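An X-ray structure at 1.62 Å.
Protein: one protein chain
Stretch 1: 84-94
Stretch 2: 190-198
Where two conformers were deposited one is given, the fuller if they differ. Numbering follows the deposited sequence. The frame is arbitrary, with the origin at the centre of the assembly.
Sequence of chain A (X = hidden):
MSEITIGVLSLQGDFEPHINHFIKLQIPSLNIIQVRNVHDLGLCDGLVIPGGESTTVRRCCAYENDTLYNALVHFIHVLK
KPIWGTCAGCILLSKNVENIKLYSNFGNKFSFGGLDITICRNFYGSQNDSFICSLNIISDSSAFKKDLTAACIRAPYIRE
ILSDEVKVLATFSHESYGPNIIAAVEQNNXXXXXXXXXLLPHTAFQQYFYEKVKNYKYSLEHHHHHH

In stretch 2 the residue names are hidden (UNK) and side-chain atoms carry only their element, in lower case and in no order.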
# COMPACT_ATOMS: atom_id res chain seq x y z
N TRP A 84 -2.02 -3.85 0.04
CA TRP A 84 -0.91 -2.96 0.47
C TRP A 84 -0.90 -1.81 -0.49
O TRP A 84 -0.54 -1.95 -1.67
CB TRP A 84 0.41 -3.71 0.40
CG TRP A 84 1.58 -2.91 0.87
CD1 TRP A 84 1.55 -1.68 1.54
CD2 TRP A 84 2.93 -3.28 0.76
NE1 TRP A 84 2.84 -1.25 1.80
CE2 TRP A 84 3.71 -2.24 1.34
CE3 TRP A 84 3.59 -4.41 0.24
CZ2 TRP A 84 5.08 -2.31 1.42
CZ3 TRP A 84 4.95 -4.42 0.26
CH2 TRP A 84 5.68 -3.42 0.88
N GLY A 85 -1.26 -0.63 -0.00
CA GLY A 85 -1.10 0.58 -0.78
C GLY A 85 0.15 1.30 -0.37
O GLY A 85 0.31 1.61 0.80
N THR A 86 1.04 1.56 -1.33
CA THR A 86 2.27 2.22 -1.04
C THR A 86 2.40 3.48 -1.91
O THR A 86 2.05 3.50 -3.06
CB THR A 86 3.43 1.27 -1.13
OG1 THR A 86 4.60 1.89 -0.52
CG2 THR A 86 3.72 0.87 -2.56
N CYS A 87 2.76 4.55 -1.23
CA CYS A 87 2.76 5.90 -1.81
C CYS A 87 1.41 6.24 -2.45
O CYS A 87 0.45 6.46 -1.72
CB CYS A 87 3.93 6.04 -2.77
SG CYS A 87 4.49 7.76 -2.84
N ALA A 88 1.28 6.33 -3.79
CA ALA A 88 -0.05 6.52 -4.36
C ALA A 88 -1.08 5.56 -3.88
O ALA A 88 -2.23 5.95 -3.71
CB ALA A 88 -0.03 6.39 -5.86
N GLY A 89 -0.75 4.28 -3.72
CA GLY A 89 -1.73 3.32 -3.28
C GLY A 89 -2.18 3.69 -1.90
O GLY A 89 -3.29 3.36 -1.51
N CYS A 90 -1.26 4.17 -1.06
CA CYS A 90 -1.66 4.53 0.32
C CYS A 90 -2.69 5.62 0.22
O CYS A 90 -3.69 5.56 0.95
CB CYS A 90 -0.46 4.98 1.15
SG CYS A 90 -0.80 5.10 2.90
N ILE A 91 -2.50 6.60 -0.64
CA ILE A 91 -3.48 7.69 -0.82
C ILE A 91 -4.87 7.10 -1.22
O ILE A 91 -5.89 7.45 -0.61
CB ILE A 91 -3.03 8.70 -1.84
CG1 ILE A 91 -1.83 9.47 -1.27
CG2 ILE A 91 -4.18 9.65 -2.19
CD1 ILE A 91 -1.21 10.41 -2.25
N LEU A 92 -4.84 6.17 -2.15
CA LEU A 92 -6.07 5.60 -2.71
C LEU A 92 -6.75 4.60 -1.77
O LEU A 92 -7.86 4.18 -2.04
CB LEU A 92 -5.78 4.94 -4.04
CG LEU A 92 -5.43 5.93 -5.16
CD1 LEU A 92 -5.00 5.16 -6.41
CD2 LEU A 92 -6.58 6.91 -5.40
N LEU A 93 -6.16 4.23 -0.66
CA LEU A 93 -6.88 3.50 0.44
C LEU A 93 -7.49 4.42 1.50
O LEU A 93 -8.17 3.99 2.44
CB LEU A 93 -5.96 2.51 1.12
CG LEU A 93 -5.38 1.40 0.27
CD1 LEU A 93 -4.42 0.47 1.00
CD2 LEU A 93 -6.61 0.50 -0.30
N SER A 94 -7.10 5.69 1.44
CA SER A 94 -7.41 6.57 2.50
C SER A 94 -8.86 7.09 2.45
O SER A 94 -9.42 7.36 1.39
CB SER A 94 -6.45 7.75 2.59
OG SER A 94 -5.14 7.27 2.79
N UNK A 190 -5.91 -4.18 5.31
CA UNK A 190 -5.21 -3.12 4.62
C UNK A 190 -3.94 -2.64 5.28
O UNK A 190 -3.91 -2.41 6.48
c UNK A 190 -6.12 -1.91 4.46
s UNK A 190 -7.66 -2.28 3.54
N UNK A 191 -2.89 -2.49 4.49
CA UNK A 191 -1.63 -1.97 4.94
C UNK A 191 -1.32 -0.81 4.10
O UNK A 191 -1.49 -0.82 2.87
c UNK A 191 1.14 -2.38 6.48
c UNK A 191 1.82 -3.82 4.50
c UNK A 191 -0.53 -3.05 4.73
c UNK A 191 0.91 -2.69 4.96
N UNK A 192 -0.82 0.27 4.69
CA UNK A 192 -0.48 1.45 3.95
C UNK A 192 0.88 1.99 4.41
O UNK A 192 1.12 2.10 5.61
N UNK A 193 1.72 2.36 3.44
CA UNK A 193 3.05 2.95 3.70
C UNK A 193 3.24 4.16 2.87
O UNK A 193 2.77 4.23 1.71
c UNK A 193 4.13 1.91 3.41
o UNK A 193 3.99 1.37 2.07
c UNK A 193 4.08 0.77 4.47
N UNK A 194 3.84 5.21 3.46
CA UNK A 194 4.05 6.46 2.72
C UNK A 194 5.35 6.48 1.94
O UNK A 194 5.62 7.41 1.14
c UNK A 194 2.69 7.68 4.51
c UNK A 194 3.98 7.67 3.65
c UNK A 194 5.22 7.67 4.61
N UNK A 195 6.22 5.55 2.23
CA UNK A 195 7.60 5.44 1.68
C UNK A 195 7.63 4.49 0.48
O UNK A 195 6.62 3.90 0.11
c UNK A 195 7.47 1.56 5.06
c UNK A 195 8.18 3.80 3.57
c UNK A 195 8.58 5.03 2.78
c UNK A 195 7.11 2.83 5.47
c UNK A 195 8.19 1.42 3.88
c UNK A 195 7.46 3.94 4.74
c UNK A 195 8.54 2.54 3.16
N UNK A 196 8.80 4.39 -0.11
CA UNK A 196 9.08 3.52 -1.26
C UNK A 196 9.82 2.29 -0.82
O UNK A 196 11.05 2.27 -0.78
c UNK A 196 8.68 6.44 -2.94
c UNK A 196 9.93 4.29 -2.28
n UNK A 196 7.95 6.79 -4.04
n UNK A 196 8.65 4.77 -4.35
c UNK A 196 9.13 5.18 -3.13
c UNK A 196 7.97 5.78 -4.90
N UNK A 197 9.08 1.21 -0.48
CA UNK A 197 9.74 0.01 0.07
C UNK A 197 10.59 -0.70 -0.94
O UNK A 197 11.46 -1.51 -0.59
c UNK A 197 7.45 -0.47 -0.55
c UNK A 197 8.53 -0.88 0.39
c UNK A 197 7.65 1.00 -0.75
N UNK A 198 10.42 -0.35 -2.21
CA UNK A 198 11.19 -0.97 -3.28
C UNK A 198 12.52 -0.33 -3.54
O UNK A 198 13.33 -0.90 -4.32
o UNK A 198 9.04 1.44 -3.58
c UNK A 198 9.52 1.45 -4.75
o UNK A 198 9.48 2.45 -5.53
c UNK A 198 10.33 -1.03 -4.53
c UNK A 198 10.28 0.23 -5.34
O HOH W 1 6.12 2.93 -3.06

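Position 190 carries one carbon and then one sulfur, unbranched and ending there, so it is Cys190. Its CA-to-CB bond points sideways, and the residue opens the strand without a close contact to stretch 1.

Position 191 has four carbons, forked at the second. The fork sits 3.6 Å from Trp84 CD1, and one of the two terminal carbons lies over the five-membered ring, 3.7 Å from its centroid and nearly on the ring normal. A forked four-carbon chain is leucine: Leu191, packing its branch on the indole face. Its backbone O accepts a hydrogen bond from Gly85 N at 2.9 Å.

Position 192 has no side-chain atoms; it is Gly192. A CB here would stand 3.0 Å from Cys90 SG, a clash, so the bare CA lets the helix lie close to the strand, with Cys90 SG 3.8 Å from Gly192 CA.

Position 193 shows one carbon bearing an oxygen and a carbon. The oxygen lies 2.9 Å from Trp84 NE1 and 2.7 Å from Thr86 OG1. This branching is threonine, Thr193, whose hydroxyl accepts from the indole nitrogen and shares a hydrogen bond with the other threonine.

Position 194 has one carbon carrying two more, the pattern of Val194. Its CA-to-CB bond points away from stretch 1.

Position 195 has one carbon and then a six-carbon ring with no oxygen, hence Phe195. The ring makes no close contact with stretch 1, but the backbone O comes within 2.9 Å of Thr86 OG1.

Position 196 has one carbon and a five-membered ring of three carbons and two nitrogens: His196. Its NE2 is 3.8 Å from Cys87 SG, which approaches the ring obliquely, while ND1 donates to a side-chain oxygen at position 198, 2.7 Å away.

Position 197 has three carbons closing onto the backbone N, which makes it Pro197. Its CG lies 3.6 Å from Trp84 CZ2, and its CD is 3.2 Å from Thr86 OG1.

Position 198 has three carbons, the last carrying two oxygens: Glu198, whose OE2 accepts the hydrogen bond from His196 ND1. A water links its OE1, through a weak bond, to Thr86 OG1.

The contact is two parallel strands in register. Thr193 N donates to Gly85 O at 3.1 Å, and Cys87 N donates to Thr193 O at 3.0 Å, carrying the pairing to the N-cap of the helix. Trp84, Thr86, Leu191 and Thr193 share one sheet face, combining apolar packing with hydroxyl bonding; the paired glycines leave the other face bare for the helix.

Stretch 2, residues 190-198: CLGTVFHPE
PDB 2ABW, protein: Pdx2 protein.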